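Local coordinates for DNA protection during starvation protein (Halobacterium salinarum, PDB 1TJO) that probably protects DNA from oxidative damage by oxidising ferrous iron with hydrogen peroxide and storing it as ferric mineral inside a hollow twelve-subunit shell, at residues A[48-51]-A[52-56]; A[40-43]-A[44-47]; A[15-18]-A[19-22]; A[26-29]-A[30-34]. One frame throughout, in Å; residues are numbered along the deposited sequence.

Contact 1: A[48-51]-A[52-56]; sequences LKKH and HWNVE. With FE (Fe (III) ion), chain J; MG (magnesium ion), chain L.
His51 O takes two backbone N-H groups at the C-terminal end of helix 24-54: Val55 N at 2.9 Å and, weakly, Asn54 N at 3.4 Å. One turn earlier the bonding is regular alpha-helix, His52 N reaching Leu48 O at 2.8 Å and nearly straight (172°). This helix end carries the inter-subunit iron site of the Dps family. His52 NE2 binds the iron(III) ion at 2.2 Å together with two waters and Asp79 and Glu83 of a second subunit, while His52 ND1 is held by His64 O. Beside it, Lys49 folds over one face of the Trp53 indole: its CB sits 4.1 Å from the six-membered ring centroid as a CH-pi contact, and bends at chi2 (-55°) and chi3 (-78°) curl CE back to 3.7 Å from Trp53 NE1. Asp79 of the second subunit receives Trp53 NE1 and is also the main polar partner of Lys49. Replacing the tryptophan with an alanine would probably leave the aliphatic part of Lys49 without its platform and the iron ligand Asp79 without this donor. Past the helix, extended Glu56 places OE1 2.0 Å from a magnesium ion that also binds three waters and Gln86 and His168 of two other subunits.

Contact 2: A[40-43]-A[44-47]; sequences NVYV and LYHQ
The middle of helix 24-54, part of the ferritin-like helical bundle, here sets an aromatic cluster on the side that meets a second subunit. Tyr42 and Tyr45, three residues apart, point the same way but are turned almost at right angles, an offset edge-to-face pair with centroids 5.5 Å apart and planes at 86°. Tyr42 presents its edge to the face of Tyr45: Tyr42 CD2 comes to 3.7 Å from Tyr45 CD2, and the neighbouring edge atom, Tyr42 CE2, lies 3.8 Å from the same carbon. Tyr45 CD2 in turn lies close to the plane of the Tyr42 ring. The torsions arrange this: Tyr45 CG stands opposite its backbone N (chi1 164°), whereas Tyr42 is rotated away from a staggered position (chi1 -106°). His46 joins from the next position, taking Tyr45 CD2 over the centre of its imidazole face.

The phenols serve the interface. Tyr45 OH bonds to Glu75 and Tyr42 OH of the second subunit, Tyr42 OH to Tyr45 OH there, and His46 NE2 to its own counterpart, as expected about a twofold axis. On another side of the helix, Leu44 packs on Ile125 and Tyr126 of helix 115-142.

Regular helical bonds run beneath, Tyr45 N to Val41 O at 2.8 Å and Gln47 N to Val43 O at 3.0 Å. Tyr42 O is doubly approached: His46 N bonds to it at 3.0 Å, and the ring carbon His46 CD2 lies 3.3 Å from it.

Contact 3: A[15-18]-A[19-22]; sequences EGSD and ALRM
Ser17 is joined to Met22 by a single antiparallel bridge of the hydrogen-bonded kind: Ser17 N donates a hydrogen bond to Met22 O, and Met22 N donates one to Ser17 O, each at 2.9 Å and close to straight. The serine side chain works inside the loop thus closed. With OG opposite the backbone N (chi1 176°), it reaches across the turn and accepts Leu20 N at 3.0 Å, while Leu20 CG rests 3.4 Å from the same Ser17 OG. Ala19 CB comes alongside that oxygen too. Glu167 of a neighbouring subunit grips this spot from outside, one carboxylate oxygen on Ser17 OG and the other on Ala19 N. An alanine in place of the serine would probably leave Leu20 N without its acceptor and Glu167 of the neighbouring subunit without one of its two partners.

Asp18 contributes chiefly through its backbone. Arg21 N bonds to Asp18 O at 3.2 Å from above the carbonyl plane, far from the lone-pair direction, and the edge of the Arg21 guanidinium faces the same oxygen, with NE 3.8 Å from Asp18 O. Beyond it, Arg21 NH1 makes salt bridges to Glu131 and Asp128 of the neighbouring subunit. Gly16 has no side chain, and a CB there would collide with Met22 O.

Arg21, in left-handed backbone conformation (phi 51°), and Met22 both face Ser17, the signature of a G1 beta bulge, here finishing a tight loop ahead of helix 24-54.

Contact 4: A[26-29]-A[30-34]; sequences RAEQ and CVDAL
Asp32 folds back over the preceding turn of helix 24-54, toward the carbonyl oxygen of Glu28. Its CB lies 3.5 Å from Glu28 O. From there chi1 (-69°) swings the carboxylate beside the Asp32 backbone N, bringing the carboxylate carbon CG to 3.1 Å from Glu28 O. The tip oxygens meet that carbonyl as acceptor against acceptor, OD1 of Asp32 standing 3.1 Å from Glu28 O without a bond, although Asp32 N does bond to the same oxygen at 3.0 Å. OD2 turns to a water, which donates to it at 3.1 Å and to Glu28 OE2 at 2.6 Å. Glu28 is extended, and the two carboxylates cross with planes 84° apart, OE2 of Glu28 and OD2 of Asp32 being 4.6 Å from each other. The closeness of these like charges would tend to raise the proton affinity of one of them, an effect the bridging water probably eases. On the buried side, Val31 N bonds to Ala27 O at 2.8 Å, and Val31 CG2 packs against that same carbonyl. This inner side settles into the bundle: Val31 rests on Val85 of helix 60-87, Ala33 on His136 and Leu139 of helix 115-142, and Leu34 on Thr148 and Leu152 of helix 146-169.

Overall arrangement
From the N terminus the chain first meets contact 3, a small loop closed on itself before helix 24-54. The other three follow in series along that helix, contact 4 near its start, contact 2 midway and contact 1 at its end; none nests in or crosses another. Contact 3 leans on contact 4, Gly16 and Met22 packing against Ala27, so the N-terminal loop is seated on the first turns of the helix. Contacts 2 and 1 adjoin in sequence, with centres about 13 Å apart, and both meet the second subunit. Contact 3 engages a different neighbour; its centre is about 41 Å from that of contact 1, on the opposite side of the chain's centre.

Contact 1: A[48-51]-A[52-56]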
# COMPACT_ATOMS: atom_id res chain seq x y z
N LEU A 48 -26.96 -3.41 16.11
CA LEU A 48 -25.57 -3.01 16.33
C LEU A 48 -25.38 -1.60 15.79
O LEU A 48 -24.73 -0.76 16.42
CB LEU A 48 -24.61 -3.98 15.65
CG LEU A 48 -24.50 -5.36 16.27
CD1 LEU A 48 -23.69 -6.28 15.43
CD2 LEU A 48 -23.92 -5.34 17.67
N LYS A 49 -25.94 -1.34 14.61
CA LYS A 49 -25.91 0.02 14.05
C LYS A 49 -26.55 1.01 14.98
O LYS A 49 -25.97 2.01 15.27
CB LYS A 49 -26.59 0.08 12.68
CG LYS A 49 -25.80 -0.54 11.52
CD LYS A 49 -24.45 0.03 11.38
CE LYS A 49 -24.41 1.34 10.76
NZ LYS A 49 -23.22 1.41 9.74
N LYS A 50 -27.73 0.70 15.51
CA LYS A 50 -28.39 1.57 16.48
C LYS A 50 -27.47 1.89 17.65
O LYS A 50 -27.33 3.03 18.05
CB LYS A 50 -29.60 0.86 17.04
CG LYS A 50 -30.31 1.66 18.09
CD LYS A 50 -31.53 0.90 18.55
CE LYS A 50 -32.27 1.70 19.58
NZ LYS A 50 -33.44 0.99 20.22
N HIS A 51 -26.89 0.86 18.24
CA HIS A 51 -26.03 1.06 19.40
C HIS A 51 -24.75 1.83 19.08
O HIS A 51 -24.34 2.66 19.91
CB HIS A 51 -25.78 -0.28 20.08
CG HIS A 51 -27.05 -0.90 20.59
ND1 HIS A 51 -27.15 -2.23 20.91
CD2 HIS A 51 -28.26 -0.35 20.83
CE1 HIS A 51 -28.39 -2.47 21.32
NE2 HIS A 51 -29.08 -1.35 21.28
N HIS A 52 -24.13 1.54 17.93
CA HIS A 52 -23.03 2.34 17.35
C HIS A 52 -23.38 3.84 17.25
O HIS A 52 -22.65 4.67 17.67
CB HIS A 52 -22.69 1.70 16.01
CG HIS A 52 -21.88 2.53 15.07
ND1 HIS A 52 -20.51 2.65 15.19
CD2 HIS A 52 -22.21 3.14 13.92
CE1 HIS A 52 -20.04 3.31 14.14
NE2 HIS A 52 -21.05 3.65 13.37
N TRP A 53 -24.57 4.16 16.73
CA TRP A 53 -24.96 5.53 16.57
C TRP A 53 -25.17 6.23 17.89
O TRP A 53 -24.82 7.40 18.04
CB TRP A 53 -26.25 5.60 15.75
CG TRP A 53 -26.17 5.09 14.33
CD1 TRP A 53 -25.07 5.14 13.44
CD2 TRP A 53 -27.22 4.48 13.59
NE1 TRP A 53 -25.41 4.55 12.26
CE2 TRP A 53 -26.72 4.16 12.31
CE3 TRP A 53 -28.53 4.18 13.88
CZ2 TRP A 53 -27.51 3.58 11.34
CZ3 TRP A 53 -29.31 3.61 12.91
CH2 TRP A 53 -28.80 3.30 11.68
N ASN A 54 -25.74 5.54 18.86
CA ASN A 54 -26.31 6.19 20.02
C ASN A 54 -25.38 6.13 21.25
O ASN A 54 -25.61 6.87 22.20
CB ASN A 54 -27.66 5.57 20.37
CG ASN A 54 -28.76 5.96 19.39
OD1 ASN A 54 -28.96 7.13 19.14
ND2 ASN A 54 -29.45 5.00 18.83
N VAL A 55 -24.36 5.27 21.25
CA VAL A 55 -23.57 5.07 22.44
C VAL A 55 -22.93 6.39 22.90
O VAL A 55 -22.38 7.16 22.09
CB VAL A 55 -22.51 3.93 22.32
CG1 VAL A 55 -21.50 4.21 21.20
CG2 VAL A 55 -21.85 3.67 23.67
N GLU A 56 -23.00 6.61 24.19
CA GLU A 56 -22.46 7.80 24.85
C GLU A 56 -21.76 7.43 26.14
O GLU A 56 -22.00 6.36 26.72
CB GLU A 56 -23.63 8.74 25.19
CG GLU A 56 -24.29 9.43 24.01
CD GLU A 56 -25.58 10.20 24.32
OE1 GLU A 56 -26.11 10.82 23.36
OE2 GLU A 56 -26.11 10.19 25.46
FE FE J . -20.98 4.95 11.60
MG MG L . -25.99 12.15 21.93
O HOH W 1 -19.08 5.43 11.74
O HOH W 2 -20.19 3.18 10.37
O HOH W 3 -25.68 13.63 20.60
O HOH W 4 -25.52 13.51 23.30
O HOH W 5 -28.07 12.50 22.37

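Contact 2: A[40-43]-A[44-47]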
# COMPACT_ATOMS: atom_id res chain seq x y z
N ASN A 40 -32.16 -13.29 11.29
CA ASN A 40 -31.61 -12.96 12.61
C ASN A 40 -30.34 -12.11 12.51
O ASN A 40 -30.18 -11.15 13.25
CB ASN A 40 -31.33 -14.25 13.39
CG ASN A 40 -32.57 -14.84 13.95
OD1 ASN A 40 -33.56 -14.15 14.17
ND2 ASN A 40 -32.54 -16.16 14.17
N VAL A 41 -29.51 -12.37 11.52
CA VAL A 41 -28.24 -11.64 11.39
C VAL A 41 -28.51 -10.22 10.93
O VAL A 41 -27.83 -9.31 11.37
CB VAL A 41 -27.25 -12.39 10.48
CG1 VAL A 41 -26.06 -11.52 10.17
CG2 VAL A 41 -26.78 -13.66 11.13
N TYR A 42 -29.51 -10.00 10.07
CA TYR A 42 -29.83 -8.64 9.67
C TYR A 42 -30.50 -7.79 10.78
O TYR A 42 -30.26 -6.60 10.86
CB TYR A 42 -30.62 -8.56 8.35
CG TYR A 42 -29.72 -8.06 7.19
CD1 TYR A 42 -29.70 -8.72 5.99
CD2 TYR A 42 -28.98 -6.89 7.32
CE1 TYR A 42 -28.94 -8.29 4.95
CE2 TYR A 42 -28.20 -6.45 6.27
CZ TYR A 42 -28.19 -7.15 5.09
OH TYR A 42 -27.39 -6.73 4.02
N VAL A 43 -31.29 -8.43 11.63
CA VAL A 43 -31.81 -7.76 12.82
C VAL A 43 -30.64 -7.38 13.75
O VAL A 43 -30.60 -6.28 14.25
CB VAL A 43 -32.92 -8.55 13.57
CG1 VAL A 43 -34.18 -8.61 12.71
CG2 VAL A 43 -32.50 -9.87 13.91
N LEU A 44 -29.67 -8.28 13.92
CA LEU A 44 -28.48 -8.02 14.70
C LEU A 44 -27.73 -6.83 14.12
O LEU A 44 -27.37 -5.90 14.83
CB LEU A 44 -27.57 -9.26 14.75
CG LEU A 44 -26.21 -9.01 15.41
CD1 LEU A 44 -26.40 -8.65 16.88
CD2 LEU A 44 -25.29 -10.21 15.16
N TYR A 45 -27.50 -6.88 12.82
CA TYR A 45 -26.81 -5.79 12.12
C TYR A 45 -27.48 -4.45 12.45
O TYR A 45 -26.81 -3.43 12.81
CB TYR A 45 -26.87 -6.02 10.61
CG TYR A 45 -26.54 -4.79 9.76
CD1 TYR A 45 -25.25 -4.41 9.55
CD2 TYR A 45 -27.55 -4.06 9.18
CE1 TYR A 45 -24.96 -3.30 8.78
CE2 TYR A 45 -27.31 -2.94 8.45
CZ TYR A 45 -26.01 -2.58 8.21
OH TYR A 45 -25.77 -1.46 7.44
N HIS A 46 -28.81 -4.41 12.30
CA HIS A 46 -29.51 -3.13 12.50
C HIS A 46 -29.47 -2.65 13.95
O HIS A 46 -29.39 -1.44 14.21
CB HIS A 46 -30.94 -3.21 11.99
CG HIS A 46 -31.03 -2.94 10.53
ND1 HIS A 46 -30.80 -1.68 10.02
CD2 HIS A 46 -31.26 -3.75 9.46
CE1 HIS A 46 -30.91 -1.73 8.70
NE2 HIS A 46 -31.18 -2.96 8.34
N GLN A 47 -29.44 -3.57 14.90
CA GLN A 47 -29.38 -3.20 16.31
C GLN A 47 -27.96 -2.79 16.73
O GLN A 47 -27.79 -1.88 17.53
CB GLN A 47 -29.84 -4.33 17.18
CG GLN A 47 -30.06 -3.88 18.61
CD GLN A 47 -31.10 -4.70 19.36
OE1 GLN A 47 -32.30 -4.58 19.09
NE2 GLN A 47 -30.65 -5.53 20.30

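Contact 3: A[15-18]-A[19-22]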
# COMPACT_ATOMS: atom_id res chain seq x y z
N GLU A 15 -34.96 -24.40 -5.86
CA GLU A 15 -34.77 -25.21 -7.05
C GLU A 15 -33.52 -26.07 -7.06
O GLU A 15 -33.37 -26.94 -7.92
CB GLU A 15 -34.86 -24.37 -8.31
CG GLU A 15 -34.01 -23.15 -8.41
CD GLU A 15 -33.99 -22.55 -9.82
OE1 GLU A 15 -34.87 -22.90 -10.65
OE2 GLU A 15 -33.09 -21.72 -10.08
N GLY A 16 -32.66 -25.88 -6.07
CA GLY A 16 -31.36 -26.50 -6.08
C GLY A 16 -30.49 -25.88 -7.14
O GLY A 16 -30.79 -24.78 -7.64
N SER A 17 -29.37 -26.54 -7.44
CA SER A 17 -28.44 -26.08 -8.45
C SER A 17 -27.88 -27.27 -9.21
O SER A 17 -27.33 -28.18 -8.60
CB SER A 17 -27.26 -25.39 -7.74
OG SER A 17 -26.25 -24.99 -8.64
N ASP A 18 -27.91 -27.22 -10.54
CA ASP A 18 -27.19 -28.25 -11.30
C ASP A 18 -25.69 -27.96 -11.41
O ASP A 18 -24.89 -28.89 -11.44
CB ASP A 18 -27.81 -28.45 -12.68
CG ASP A 18 -29.21 -29.05 -12.60
OD1 ASP A 18 -29.44 -30.03 -11.83
OD2 ASP A 18 -30.16 -28.60 -13.27
N ALA A 19 -25.29 -26.70 -11.48
CA ALA A 19 -23.85 -26.36 -11.42
C ALA A 19 -23.21 -26.92 -10.18
O ALA A 19 -22.08 -27.43 -10.24
CB ALA A 19 -23.61 -24.86 -11.46
N LEU A 20 -23.89 -26.76 -9.04
CA LEU A 20 -23.36 -27.22 -7.76
C LEU A 20 -23.76 -28.66 -7.45
O LEU A 20 -23.39 -29.14 -6.39
CB LEU A 20 -23.80 -26.30 -6.62
CG LEU A 20 -23.39 -24.84 -6.76
CD1 LEU A 20 -23.74 -24.06 -5.51
CD2 LEU A 20 -21.90 -24.71 -7.05
N ARG A 21 -24.46 -29.34 -8.35
CA ARG A 21 -24.85 -30.72 -8.13
C ARG A 21 -25.53 -30.91 -6.77
O ARG A 21 -25.21 -31.82 -6.01
CB ARG A 21 -23.62 -31.62 -8.24
CG ARG A 21 -22.90 -31.56 -9.56
CD ARG A 21 -23.56 -32.34 -10.68
NE ARG A 21 -22.98 -32.07 -12.01
CZ ARG A 21 -21.92 -32.68 -12.51
NH1 ARG A 21 -21.32 -33.65 -11.85
NH2 ARG A 21 -21.48 -32.32 -13.70
N MET A 22 -26.48 -30.04 -6.49
CA MET A 22 -27.27 -30.08 -5.27
C MET A 22 -28.71 -30.12 -5.67
O MET A 22 -29.28 -29.16 -6.18
CB MET A 22 -27.01 -28.84 -4.40
CG MET A 22 -27.35 -29.10 -2.93
SD MET A 22 -26.05 -29.96 -2.10
CE MET A 22 -24.96 -28.63 -1.85
O HOH W 6 -22.31 -28.96 -13.10

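Contact 4: A[26-29]-A[30-34]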
# COMPACT_ATOMS: atom_id res chain seq x y z
N ARG A 26 -32.34 -31.64 -0.90
CA ARG A 26 -31.20 -31.32 -0.03
C ARG A 26 -31.10 -29.82 0.16
O ARG A 26 -31.00 -29.33 1.28
CB ARG A 26 -29.90 -31.84 -0.70
CG ARG A 26 -28.80 -32.29 0.22
CD ARG A 26 -28.14 -33.63 -0.20
NE ARG A 26 -27.58 -33.58 -1.55
CZ ARG A 26 -26.28 -33.52 -1.89
NH1 ARG A 26 -25.30 -33.49 -0.99
NH2 ARG A 26 -25.96 -33.51 -3.18
N ALA A 27 -31.17 -29.10 -0.95
CA ALA A 27 -31.02 -27.64 -0.95
C ALA A 27 -32.08 -26.97 -0.11
O ALA A 27 -31.81 -26.02 0.63
CB ALA A 27 -31.09 -27.10 -2.37
N GLU A 28 -33.31 -27.48 -0.18
CA GLU A 28 -34.41 -26.89 0.60
C GLU A 28 -34.16 -26.92 2.11
O GLU A 28 -34.48 -25.95 2.82
CB GLU A 28 -35.72 -27.58 0.24
CG GLU A 28 -36.94 -26.85 0.78
CD GLU A 28 -38.22 -27.58 0.44
OE1 GLU A 28 -38.18 -28.49 -0.43
OE2 GLU A 28 -39.24 -27.25 1.07
N GLN A 29 -33.57 -28.00 2.62
CA GLN A 29 -33.26 -28.10 4.05
C GLN A 29 -32.22 -27.08 4.47
O GLN A 29 -32.37 -26.41 5.48
CB GLN A 29 -32.76 -29.49 4.40
CG GLN A 29 -33.84 -30.52 4.31
CD GLN A 29 -33.32 -31.94 4.51
OE1 GLN A 29 -33.03 -32.34 5.64
NE2 GLN A 29 -33.19 -32.70 3.43
N CYS A 30 -31.19 -26.94 3.65
CA CYS A 30 -30.16 -25.95 3.88
C CYS A 30 -30.72 -24.54 3.77
O CYS A 30 -30.42 -23.72 4.58
CB CYS A 30 -29.00 -26.14 2.91
SG CYS A 30 -27.86 -27.49 3.41
N VAL A 31 -31.54 -24.25 2.76
CA VAL A 31 -32.06 -22.90 2.56
C VAL A 31 -32.96 -22.49 3.71
O VAL A 31 -32.92 -21.38 4.15
CB VAL A 31 -32.78 -22.78 1.22
CG1 VAL A 31 -33.70 -21.56 1.16
CG2 VAL A 31 -31.79 -22.78 0.12
N ASP A 32 -33.78 -23.41 4.21
CA ASP A 32 -34.64 -23.11 5.35
C ASP A 32 -33.81 -22.61 6.53
O ASP A 32 -34.17 -21.61 7.20
CB ASP A 32 -35.44 -24.35 5.78
CG ASP A 32 -36.52 -24.75 4.76
OD1 ASP A 32 -36.76 -24.01 3.77
OD2 ASP A 32 -37.19 -25.80 4.91
N ALA A 33 -32.67 -23.25 6.72
CA ALA A 33 -31.79 -22.91 7.83
C ALA A 33 -31.09 -21.58 7.58
O ALA A 33 -31.09 -20.71 8.44
CB ALA A 33 -30.79 -23.98 8.04
N LEU A 34 -30.50 -21.43 6.39
CA LEU A 34 -29.75 -20.23 6.07
C LEU A 34 -30.67 -18.97 6.10
O LEU A 34 -30.25 -17.91 6.55
CB LEU A 34 -29.09 -20.37 4.70
CG LEU A 34 -27.98 -21.44 4.60
CD1 LEU A 34 -27.65 -21.68 3.18
CD2 LEU A 34 -26.77 -20.98 5.35
O HOH W 7 -39.73 -25.80 3.12